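Local coordinates for chromosome partition protein Smc (Pyrococcus furiosus, PDB 3KTA) that forms, from its N- and C-terminal parts, an ABC-type ATPase head that binds and hydrolyses ATP and is probably required for chromosome condensation and partitioning, at residues B[88-94]-B[118-124]; B[95-99]-B[169-173]. One frame throughout, in Å; residues are numbered along the deposited sequence.

Interaction 1: residues B[88-94]-B[118-124]; sequences PFYLFDE and SQFIVIT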
ATOM      1  N   PRO B  88       8.797   1.294  -5.701  1.00 15.07           N
ATOM      2  CA  PRO B  88       8.372   0.424  -6.807  1.00 12.75           C
ATOM      3  C   PRO B  88       6.849   0.323  -6.894  1.00 14.49           C
ATOM      4  O   PRO B  88       6.295   0.493  -7.990  1.00 14.60           O
ATOM      5  CB  PRO B  88       9.022  -0.924  -6.468  1.00 14.36           C
ATOM      6  CG  PRO B  88      10.299  -0.516  -5.744  1.00 18.09           C
ATOM      7  CD  PRO B  88       9.856   0.674  -4.874  1.00 16.93           C
ATOM      8  N   PHE B  89       6.185   0.102  -5.764  1.00 11.34           N
ATOM      9  CA  PHE B  89       4.714   0.032  -5.768  1.00 12.41           C
ATOM     10  C   PHE B  89       4.134   0.512  -4.450  1.00 12.86           C
ATOM     11  O   PHE B  89       4.826   0.524  -3.431  1.00 13.89           O
ATOM     12  CB  PHE B  89       4.215  -1.386  -6.074  1.00 12.12           C
ATOM     13  CG  PHE B  89       4.462  -2.367  -4.973  1.00 12.63           C
ATOM     14  CD1 PHE B  89       5.665  -3.047  -4.903  1.00 13.69           C
ATOM     15  CD2 PHE B  89       3.495  -2.601  -3.998  1.00 13.39           C
ATOM     16  CE1 PHE B  89       5.884  -3.960  -3.890  1.00 16.18           C
ATOM     17  CE2 PHE B  89       3.707  -3.515  -2.982  1.00 17.44           C
ATOM     18  CZ  PHE B  89       4.920  -4.181  -2.922  1.00 18.13           C
ATOM     19  N   TYR B  90       2.864   0.918  -4.496  1.00 12.56           N
ATOM     20  CA  TYR B  90       2.106   1.304  -3.310  1.00 11.27           C
ATOM     21  C   TYR B  90       0.878   0.428  -3.280  1.00 11.47           C
ATOM     22  O   TYR B  90       0.298   0.147  -4.330  1.00 11.77           O
ATOM     23  CB  TYR B  90       1.694   2.796  -3.377  1.00 11.03           C
ATOM     24  CG  TYR B  90       2.911   3.670  -3.289  1.00 10.93           C
ATOM     25  CD1 TYR B  90       3.714   3.878  -4.402  1.00 12.91           C
ATOM     26  CD2 TYR B  90       3.302   4.241  -2.077  1.00 10.74           C
ATOM     27  CE1 TYR B  90       4.876   4.621  -4.319  1.00 13.39           C
ATOM     28  CE2 TYR B  90       4.461   5.003  -1.989  1.00 11.20           C
ATOM     29  CZ  TYR B  90       5.236   5.189  -3.107  1.00 12.85           C
ATOM     30  OH  TYR B  90       6.392   5.919  -3.035  1.00 12.66           O
ATOM     31  N   LEU B  91       0.504  -0.019  -2.087  1.00 10.71           N
ATOM     32  CA  LEU B  91      -0.716  -0.794  -1.900  1.00 10.16           C
ATOM     33  C   LEU B  91      -1.569  -0.032  -0.918  1.00 12.66           C
ATOM     34  O   LEU B  91      -1.145   0.229   0.204  1.00 14.69           O
ATOM     35  CB  LEU B  91      -0.390  -2.180  -1.361  1.00 13.51           C
ATOM     36  CG  LEU B  91      -1.589  -3.025  -0.938  1.00 15.41           C
ATOM     37  CD1 LEU B  91      -2.465  -3.393  -2.121  1.00 17.11           C
ATOM     38  CD2 LEU B  91      -1.048  -4.283  -0.286  1.00 20.91           C
ATOM     39  N   PHE B  92      -2.744   0.394  -1.370  1.00 11.90           N
ATOM     40  CA  PHE B  92      -3.629   1.213  -0.553  1.00 11.68           C
ATOM     41  C   PHE B  92      -4.952   0.468  -0.414  1.00 13.21           C
ATOM     42  O   PHE B  92      -5.627   0.220  -1.407  1.00 14.68           O
ATOM     43  CB  PHE B  92      -3.949   2.537  -1.255  1.00 13.48           C
ATOM     44  CG  PHE B  92      -2.800   3.508  -1.369  1.00 11.26           C
ATOM     45  CD1 PHE B  92      -1.705   3.464  -0.513  1.00 13.33           C
ATOM     46  CD2 PHE B  92      -2.865   4.519  -2.321  1.00 15.15           C
ATOM     47  CE1 PHE B  92      -0.673   4.403  -0.629  1.00 14.01           C
ATOM     48  CE2 PHE B  92      -1.848   5.460  -2.455  1.00 14.14           C
ATOM     49  CZ  PHE B  92      -0.748   5.411  -1.605  1.00 15.80           C
ATOM     50  N   ASP B  93      -5.356   0.154   0.813  1.00 13.41           N
ATOM     51  CA  ASP B  93      -6.620  -0.560   1.052  1.00 13.65           C
ATOM     52  C   ASP B  93      -7.691   0.345   1.693  1.00 11.73           C
ATOM     53  O   ASP B  93      -7.633   0.634   2.885  1.00 12.64           O
ATOM     54  CB  ASP B  93      -6.340  -1.751   1.965  1.00 11.51           C
ATOM     55  CG  ASP B  93      -7.491  -2.744   2.019  1.00 13.74           C
ATOM     56  OD1 ASP B  93      -8.621  -2.406   1.586  0.92 12.35           O
ATOM     57  OD2 ASP B  93      -7.244  -3.877   2.481  1.00 15.33           O
ATOM     58  N   GLU B  94      -8.649   0.793   0.882  1.00 12.95           N
ATOM     59  CA  GLU B  94      -9.741   1.658   1.331  1.00 13.87           C
ATOM     60  C   GLU B  94      -9.253   2.895   2.104  1.00 13.69           C
ATOM     61  O   GLU B  94      -9.753   3.232   3.177  1.00 15.87           O
ATOM     62  CB  GLU B  94     -10.823   0.853   2.066  1.00 14.38           C
ATOM     63  CG  GLU B  94     -11.434  -0.209   1.185  1.00 15.13           C
ATOM     64  CD  GLU B  94     -12.661  -0.857   1.781  1.00 15.27           C
ATOM     65  OE1 GLU B  94     -12.754  -2.100   1.718  1.00 16.07           O
ATOM     66  OE2 GLU B  94     -13.556  -0.127   2.294  1.00 19.36           O
ATOM     67  N   SER B 118       5.514   5.306 -10.212  1.00 14.10           N
ATOM     68  CA  SER B 118       5.344   4.146  -9.334  1.00 11.86           C
ATOM     69  C   SER B 118       4.075   3.391  -9.710  1.00 10.74           C
ATOM     70  O   SER B 118       3.140   3.975 -10.258  1.00 12.71           O
ATOM     71  CB  SER B 118       5.219   4.580  -7.861  1.00 12.65           C
ATOM     72  OG  SER B 118       6.373   5.265  -7.408  1.00 14.58           O
ATOM     73  N   GLN B 119       4.024   2.109  -9.355  1.00 11.20           N
ATOM     74  CA  GLN B 119       2.826   1.302  -9.502  1.00 10.00           C
ATOM     75  C   GLN B 119       1.913   1.533  -8.289  1.00 10.72           C
ATOM     76  O   GLN B 119       2.392   1.631  -7.157  1.00 11.56           O
ATOM     77  CB  GLN B 119       3.233  -0.170  -9.592  1.00 11.49           C
ATOM     78  CG  GLN B 119       2.079  -1.161  -9.646  1.00 12.76           C
ATOM     79  CD  GLN B 119       2.618  -2.576  -9.811  1.00 12.65           C
ATOM     80  OE1 GLN B 119       3.490  -3.005  -9.046  1.00 13.43           O
ATOM     81  NE2 GLN B 119       2.130  -3.293 -10.813  1.00 12.69           N
ATOM     82  N   PHE B 120       0.609   1.629  -8.532  1.00 11.17           N
ATOM     83  CA  PHE B 120      -0.374   1.763  -7.460  1.00 11.46           C
ATOM     84  C   PHE B 120      -1.418   0.676  -7.552  1.00 10.44           C
ATOM     85  O   PHE B 120      -2.003   0.466  -8.627  1.00 12.24           O
ATOM     86  CB  PHE B 120      -1.056   3.144  -7.549  1.00 11.27           C
ATOM     87  CG  PHE B 120      -0.170   4.254  -7.123  1.00 10.87           C
ATOM     88  CD1 PHE B 120       0.735   4.829  -8.017  1.00 10.82           C
ATOM     89  CD2 PHE B 120      -0.187   4.703  -5.806  1.00 11.52           C
ATOM     90  CE1 PHE B 120       1.568   5.852  -7.607  1.00 12.62           C
ATOM     91  CE2 PHE B 120       0.658   5.710  -5.393  1.00 11.94           C
ATOM     92  CZ  PHE B 120       1.542   6.282  -6.286  1.00 12.59           C
ATOM     93  N   ILE B 121      -1.656   0.001  -6.431  1.00  9.37           N
ATOM     94  CA  ILE B 121      -2.718  -1.001  -6.356  1.00  8.79           C
ATOM     95  C   ILE B 121      -3.658  -0.536  -5.257  1.00 10.97           C
ATOM     96  O   ILE B 121      -3.253  -0.407  -4.096  1.00 11.92           O
ATOM     97  CB  ILE B 121      -2.158  -2.394  -5.992  1.00 10.43           C
ATOM     98  CG1 ILE B 121      -1.194  -2.867  -7.082  1.00 13.08           C
ATOM     99  CG2 ILE B 121      -3.296  -3.403  -5.799  1.00 11.85           C
ATOM    100  CD1 ILE B 121      -0.265  -3.979  -6.608  1.00 14.93           C
ATOM    101  N   VAL B 122      -4.906  -0.254  -5.622  1.00 11.51           N
ATOM    102  CA  VAL B 122      -5.800   0.438  -4.707  1.00 11.25           C
ATOM    103  C   VAL B 122      -7.111  -0.324  -4.587  1.00 10.96           C
ATOM    104  O   VAL B 122      -7.799  -0.525  -5.576  1.00 12.29           O
ATOM    105  CB  VAL B 122      -6.111   1.864  -5.244  1.00 11.57           C
ATOM    106  CG1 VAL B 122      -7.086   2.594  -4.315  1.00 13.69           C
ATOM    107  CG2 VAL B 122      -4.827   2.679  -5.416  1.00 12.11           C
ATOM    108  N   ILE B 123      -7.446  -0.748  -3.370  1.00 11.16           N
ATOM    109  CA  ILE B 123      -8.743  -1.355  -3.110  1.00 12.46           C
ATOM    110  C   ILE B 123      -9.718  -0.263  -2.716  1.00 11.70           C
ATOM    111  O   ILE B 123      -9.401   0.555  -1.853  1.00 13.55           O
ATOM    112  CB  ILE B 123      -8.655  -2.347  -1.959  1.00 10.99           C
ATOM    113  CG1 ILE B 123      -7.722  -3.509  -2.327  1.00 13.35           C
ATOM    114  CG2 ILE B 123     -10.064  -2.851  -1.612  1.00 12.27           C
ATOM    115  CD1 ILE B 123      -7.244  -4.335  -1.130  1.00 14.11           C
ATOM    116  N   THR B 124     -10.886  -0.228  -3.353  1.00 12.27           N
ATOM    117  CA  THR B 124     -11.814   0.894  -3.142  1.00 11.41           C
ATOM    118  C   THR B 124     -13.259   0.535  -3.472  1.00 12.85           C
ATOM    119  O   THR B 124     -13.517  -0.325  -4.318  1.00 13.36           O
ATOM    120  CB  THR B 124     -11.392   2.124  -3.976  1.00 12.03           C
ATOM    121  OG1 THR B 124     -12.281   3.224  -3.715  1.00 12.82           O
ATOM    122  CG2 THR B 124     -11.414   1.804  -5.470  1.00 17.42           C
TER
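I123 lies against the carboxylate of D93, the side chains crossing: CD1 of I123 is 3.5 Å from D93 CG, and CG2 of I123 is 3.5 Å from D93 OD1. CG1 of I123 sits beside its own backbone N (chi1 -63°), which puts CD1 against the carboxylate carbon while CG2 faces E94 CG. OD2 of D93 is hydrogen-bonded to S40 of the partner chain, and the side chain lies about 4 Å from a bound magnesium ion. On the other face of the sheet Y90 and F120 run alongside with near-parallel planes (13°) but slid so far that the rings barely overlap, and Y90 CB comes within 3.6 Å of F120 CD2. S118 OG, hydrogen-bonded to A87 O, reaches the edge of the Y90 ring at CE1 (3.5 Å). F92 completes the aromatic cluster, its CE2 3.8 Å from F120 CD2. Six backbone hydrogen bonds zip the strands in parallel, from Q119 N on P88 O to E94 N on I123 O (2.8 Å). Residues of both strands also pair in parallel with the partner chain, so the sheet runs on across the interface. This is the beta-alpha-beta crossover of a P-loop ATPase in the C-terminal part of the protein, strand 89-93 being the Walker B strand of the ABC fold: four hydrophobic residues, F89 to F92, followed by D93 and E94.

Interaction 2: residues B[95-99]-B[169-173]; sequences IDAHL and WEHGN. With AP5 (bis(adenosine)-5'-pentaphosphate), chain E.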
ATOM      1  N   ILE B  95      -8.296   3.594   1.498  1.00 11.25           N
ATOM      2  CA  ILE B  95      -7.686   4.777   2.101  1.00 12.28           C
ATOM      3  C   ILE B  95      -8.607   5.974   1.971  1.00 15.84           C
ATOM      4  O   ILE B  95      -8.342   7.017   2.556  1.00 16.08           O
ATOM      5  CB  ILE B  95      -6.315   5.132   1.475  1.00 15.15           C
ATOM      6  CG1 ILE B  95      -6.434   5.275  -0.055  1.00 15.84           C
ATOM      7  CG2 ILE B  95      -5.259   4.097   1.873  1.00 16.60           C
ATOM      8  CD1 ILE B  95      -5.521   6.320  -0.655  1.00 20.24           C
ATOM      9  N   ASP B  96      -9.679   5.809   1.193  1.00 15.75           N
ATOM     10  CA  ASP B  96     -10.617   6.895   0.931  1.00 16.07           C
ATOM     11  C   ASP B  96     -11.777   6.926   1.908  1.00 18.78           C
ATOM     12  O   ASP B  96     -12.682   7.761   1.790  1.00 19.92           O
ATOM     13  CB  ASP B  96     -11.115   6.868  -0.530  1.00 15.85           C
ATOM     14  CG  ASP B  96     -11.299   5.454  -1.089  1.00 16.83           C
ATOM     15  OD1 ASP B  96     -11.324   4.478  -0.328  0.73 18.18           O
ATOM     16  OD2 ASP B  96     -11.466   5.336  -2.317  0.83 15.99           O
ATOM     17  N   ALA B  97     -11.758   6.036   2.894  1.00 18.21           N
ATOM     18  CA  ALA B  97     -12.782   6.082   3.938  1.00 19.23           C
ATOM     19  C   ALA B  97     -12.813   7.463   4.614  1.00 22.19           C
ATOM     20  O   ALA B  97     -11.774   8.090   4.840  1.00 21.70           O
ATOM     21  CB  ALA B  97     -12.544   4.988   4.975  1.00 22.32           C
ATOM     22  N   HIS B  98     -14.012   7.944   4.913  1.00 23.74           N
ATOM     23  CA  HIS B  98     -14.170   9.198   5.652  1.00 25.72           C
ATOM     24  C   HIS B  98     -13.874  10.451   4.826  1.00 23.04           C
ATOM     25  O   HIS B  98     -13.859  11.557   5.365  1.00 22.40           O
ATOM     26  CB  HIS B  98     -13.318   9.185   6.928  1.00 28.09           C
ATOM     27  CG  HIS B  98     -13.375   7.884   7.668  1.00 34.87           C
ATOM     28  ND1 HIS B  98     -12.254   7.268   8.185  1.00 37.12           N
ATOM     29  CD2 HIS B  98     -14.417   7.062   7.945  1.00 33.02           C
ATOM     30  CE1 HIS B  98     -12.606   6.132   8.763  1.00 30.90           C
ATOM     31  NE2 HIS B  98     -13.912   5.982   8.627  1.00 33.90           N
ATOM     32  N   LEU B  99     -13.655  10.285   3.525  1.00 17.97           N
ATOM     33  CA  LEU B  99     -13.445  11.438   2.654  1.00 17.22           C
ATOM     34  C   LEU B  99     -14.620  11.608   1.713  1.00 16.27           C
ATOM     35  O   LEU B  99     -15.161  10.625   1.202  1.00 16.33           O
ATOM     36  CB  LEU B  99     -12.169  11.281   1.820  1.00 17.65           C
ATOM     37  CG  LEU B  99     -10.832  11.280   2.557  1.00 19.54           C
ATOM     38  CD1 LEU B  99      -9.716  10.870   1.604  1.00 19.23           C
ATOM     39  CD2 LEU B  99     -10.560  12.642   3.142  1.00 21.98           C
ATOM     40  N   TRP B 169     -22.109   0.301   3.889  1.00 26.64           N
ATOM     41  CA  TRP B 169     -21.081  -0.174   2.966  1.00 27.30           C
ATOM     42  C   TRP B 169     -19.668   0.314   3.326  1.00 25.46           C
ATOM     43  O   TRP B 169     -18.687  -0.407   3.118  1.00 21.44           O
ATOM     44  CB  TRP B 169     -21.433   0.213   1.516  1.00 25.31           C
ATOM     45  CG  TRP B 169     -21.568   1.690   1.328  1.00 27.60           C
ATOM     46  CD1 TRP B 169     -22.724   2.423   1.382  1.00 24.39           C
ATOM     47  CD2 TRP B 169     -20.512   2.628   1.085  1.00 25.02           C
ATOM     48  NE1 TRP B 169     -22.450   3.750   1.187  1.00 27.65           N
ATOM     49  CE2 TRP B 169     -21.103   3.905   0.993  1.00 27.38           C
ATOM     50  CE3 TRP B 169     -19.128   2.512   0.921  1.00 24.52           C
ATOM     51  CZ2 TRP B 169     -20.356   5.057   0.757  1.00 29.12           C
ATOM     52  CZ3 TRP B 169     -18.385   3.658   0.692  1.00 25.29           C
ATOM     53  CH2 TRP B 169     -19.002   4.914   0.606  1.00 31.83           C
ATOM     54  N   GLU B 170     -19.561   1.523   3.872  1.00 22.81           N
ATOM     55  CA  GLU B 170     -18.254   2.147   4.108  1.00 23.24           C
ATOM     56  C   GLU B 170     -17.437   1.442   5.181  1.00 22.40           C
ATOM     57  O   GLU B 170     -17.982   0.895   6.140  1.00 20.97           O
ATOM     58  CB  GLU B 170     -18.408   3.633   4.450  1.00 24.06           C
ATOM     59  CG  GLU B 170     -17.088   4.397   4.490  1.00 24.20           C
ATOM     60  CD  GLU B 170     -17.280   5.900   4.582  1.00 31.60           C
ATOM     61  OE1 GLU B 170     -18.253   6.339   5.233  1.00 36.77           O
ATOM     62  OE2 GLU B 170     -16.455   6.649   4.013  1.00 27.09           O
ATOM     63  N   HIS B 171     -16.123   1.449   5.001  1.00 18.77           N
ATOM     64  CA  HIS B 171     -15.205   0.920   5.999  1.00 18.18           C
ATOM     65  C   HIS B 171     -15.473   1.531   7.374  1.00 21.05           C
ATOM     66  O   HIS B 171     -15.760   2.726   7.496  1.00 20.54           O
ATOM     67  CB  HIS B 171     -13.759   1.231   5.598  1.00 18.55           C
ATOM     68  CG  HIS B 171     -12.771   0.957   6.688  1.00 22.11           C
ATOM     69  ND1 HIS B 171     -12.352   1.922   7.580  1.00 25.87           N
ATOM     70  CD2 HIS B 171     -12.154  -0.190   7.057  1.00 20.82           C
ATOM     71  CE1 HIS B 171     -11.510   1.380   8.446  1.00 22.09           C
ATOM     72  NE2 HIS B 171     -11.376   0.100   8.152  1.00 25.03           N
ATOM     73  N   GLY B 172     -15.387   0.701   8.406  1.00 22.21           N
ATOM     74  CA  GLY B 172     -15.498   1.180   9.771  1.00 21.57           C
ATOM     75  C   GLY B 172     -16.872   1.001  10.387  1.00 23.47           C
ATOM     76  O   GLY B 172     -17.067   1.302  11.569  1.00 23.48           O
ATOM     77  N   ASN B 173     -17.827   0.520   9.596  1.00 22.61           N
ATOM     78  CA  ASN B 173     -19.191   0.340  10.089  1.00 20.60           C
ATOM     79  C   ASN B 173     -19.400  -0.987  10.785  1.00 22.26           C
ATOM     80  O   ASN B 173     -18.599  -1.914  10.623  1.00 23.90           O
ATOM     81  CB  ASN B 173     -20.213   0.485   8.960  1.00 19.45           C
ATOM     82  CG  ASN B 173     -20.460   1.934   8.585  1.00 24.52           C
ATOM     83  OD1 ASN B 173     -20.256   2.337   7.433  1.00 28.59           O
ATOM     84  ND2 ASN B 173     -20.892   2.732   9.561  1.00 22.69           N
ATOM     85  OXT ASN B 173     -20.382  -1.141  11.506  1.00 22.52           O
TER
HETATM   86  PA  AP5 E 183     -15.409  -7.600   8.685  1.00 27.38           P
HETATM   87  O1A AP5 E 183     -16.878  -7.968   8.629  1.00 28.62           O
HETATM   88  O2A AP5 E 183     -14.603  -8.585   9.491  1.00 30.15           O
HETATM   89  O3A AP5 E 183     -14.733  -7.547   7.213  1.00 23.04           O
HETATM   90  PB  AP5 E 183     -15.474  -6.974   5.929  1.00 27.96           P
HETATM   91  O1B AP5 E 183     -16.316  -5.771   6.304  1.00 28.80           O
HETATM   92  O2B AP5 E 183     -16.204  -8.042   5.163  1.00 22.92           O
HETATM   93  O3B AP5 E 183     -14.077  -6.567   5.234  1.00 20.64           O
HETATM   94  PG  AP5 E 183     -14.025  -6.054   3.755  1.00 20.43           P
HETATM   95  O1G AP5 E 183     -15.367  -5.457   3.379  1.00 24.94           O
HETATM   96  O2G AP5 E 183     -12.905  -5.063   3.709  1.00 15.13           O
HETATM   97  O3G AP5 E 183     -13.842  -7.400   2.947  1.00 18.20           O
HETATM   98  PD  AP5 E 183     -12.712  -7.812   1.912  1.00 15.36           P
HETATM   99  O1D AP5 E 183     -13.271  -7.796   0.522  1.00 14.71           O
HETATM  100  O2D AP5 E 183     -11.428  -7.042   2.097  1.00 14.10           O
HETATM  101  O3D AP5 E 183     -12.552  -9.357   2.356  1.00 16.46           O
HETATM  102  PE  AP5 E 183     -11.226 -10.038   2.985  1.00 15.42           P
HETATM  103  O1E AP5 E 183     -10.147  -9.982   1.929  1.00 16.51           O
HETATM  104  O2E AP5 E 183     -10.910  -9.454   4.315  1.00 14.05           O
HETATM  105  O5F AP5 E 183     -15.212  -6.086   9.198  1.00 23.61           O
HETATM  106  C5F AP5 E 183     -15.196  -5.703  10.560  1.00 25.22           C
HETATM  107  C4F AP5 E 183     -15.007  -4.193  10.720  1.00 23.63           C
HETATM  108  O4F AP5 E 183     -13.654  -3.865  10.457  1.00 23.31           O
HETATM  109  C3F AP5 E 183     -15.829  -3.373   9.735  1.00 23.20           C
HETATM  110  O3F AP5 E 183     -16.005  -2.068  10.250  1.00 23.68           O
HETATM  111  C2F AP5 E 183     -14.904  -3.273   8.543  1.00 23.90           C
HETATM  112  O2F AP5 E 183     -15.150  -2.109   7.783  1.00 21.67           O
HETATM  113  C1F AP5 E 183     -13.526  -3.240   9.188  1.00 22.35           C
HETATM  114  N9A AP5 E 183     -12.538  -4.035   8.444  1.00 20.15           N
HETATM  115  C8A AP5 E 183     -12.781  -4.987   7.492  1.00 21.41           C
HETATM  116  N7A AP5 E 183     -11.598  -5.498   7.087  1.00 18.78           N
HETATM  117  C5A AP5 E 183     -10.603  -4.879   7.763  1.00 19.26           C
HETATM  118  C6A AP5 E 183      -9.222  -5.009   7.723  1.00 20.49           C
HETATM  119  N6A AP5 E 183      -8.641  -5.781   6.801  1.00 18.50           N
HETATM  120  N1A AP5 E 183      -8.458  -4.220   8.547  1.00 20.55           N
HETATM  121  C2A AP5 E 183      -9.052  -3.315   9.408  1.00 23.87           C
HETATM  122  N3A AP5 E 183     -10.423  -3.184   9.445  1.00 22.70           N
HETATM  123  C4A AP5 E 183     -11.185  -3.954   8.625  1.00 19.79           C
HETATM  124  O5J AP5 E 183     -11.767 -11.551   3.051  1.00 15.27           O
HETATM  125  C5J AP5 E 183     -12.534 -12.001   4.152  1.00 18.73           C
HETATM  126  C4J AP5 E 183     -12.963 -13.422   3.835  1.00 15.74           C
HETATM  127  O4J AP5 E 183     -11.799 -14.238   3.725  1.00 16.78           O
HETATM  128  C3J AP5 E 183     -13.816 -14.007   4.967  1.00 19.46           C
HETATM  129  O3J AP5 E 183     -14.940 -14.641   4.408  1.00 21.10           O
HETATM  130  C2J AP5 E 183     -12.886 -15.029   5.574  1.00 21.26           C
HETATM  131  O2J AP5 E 183     -13.576 -16.088   6.218  1.00 21.74           O
HETATM  132  C1J AP5 E 183     -12.070 -15.465   4.365  1.00 16.94           C
HETATM  133  N9B AP5 E 183     -10.862 -16.173   4.808  1.00 18.65           N
HETATM  134  C8B AP5 E 183      -9.785 -15.706   5.511  1.00 19.01           C
HETATM  135  N7B AP5 E 183      -8.924 -16.732   5.707  1.00 20.38           N
HETATM  136  C5B AP5 E 183      -9.456 -17.840   5.136  1.00 19.71           C
HETATM  137  C6B AP5 E 183      -9.026 -19.158   5.038  1.00 20.02           C
HETATM  138  N6B AP5 E 183      -7.931 -19.554   5.677  1.00 23.57           N
HETATM  139  N1B AP5 E 183      -9.818 -20.060   4.380  1.00 18.32           N
HETATM  140  C2B AP5 E 183     -11.027 -19.703   3.821  1.00 18.94           C
HETATM  141  N3B AP5 E 183     -11.448 -18.393   3.924  1.00 19.93           N
HETATM  142  C4B AP5 E 183     -10.671 -17.498   4.573  1.00 20.44           C
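H98 N donates a nearly straight hydrogen bond (174°) to E170 OE2, 2.9 Å away, joining two type II beta turns: D96 to L99, in the D-loop that follows the Walker B strand of ABC ATPases, and E170 to N173 at the chain's C-terminus. E170 spans the distance with CG anti to the backbone N (chi1 -171°) and the chain extended beyond it, and the amide meets its carboxylate from above the plane. Next to this bond, A97 CB touches H171 CB at 4.0 Å, and H98 CE1 approaches the H171 ring at its edge. A97 CB also lies over one face of the H98 ring, 3.8 Å above its centre. The turns themselves are closed by backbone bonds, L99 N to D96 O at 3.2 Å and a weak one from N173 N to E170 O. E170 CB lies over one face of the W169 ring, toward its rim, and the indole packs on I163 and R164 of helix 153-164 and on L125. On the other side of the 169-173 turn lies AP5. H171 turns its ring toward the adenosine, CG swung away from the backbone N (chi1 169°), with CD2 3.6 Å from the ribose O2F and NE2 3.7 Å from N3A of the adenine. Backbone N atoms of G36, K39 and S40 of the partner chain also bond AP5, consistent with a P-loop holding its phosphates. The ribose is held by the C-terminal turn: G172 N donates to O2F at 2.9 Å, and hydroxyl O3F donates to O of N173, part of the C-terminal carboxylate, at 2.6 Å.

Overall arrangement
Interaction 1 is buried core and interaction 2 lies at the surface, yet the chain runs directly from one to the other: beyond E94 the D-loop of 95-99 begins at once. The ends also meet in space, T124 OG1 lying 2.7 Å from D96 OD2, probably a hydrogen bond, and E94 OE2 packing 3.6 Å from H171 CB. The parallel strands rely on a backbone ladder, a largely aromatic face and a mixed one holding L91, I121, I123 and D93, whereas the two turns share a single bond from a backbone amide to a carboxylate and a CB-to-CB contact. Interaction 1 brings D93 and E94 to the magnesium and phosphate side; interaction 2 places the C-terminal residues on an AP5 ribose.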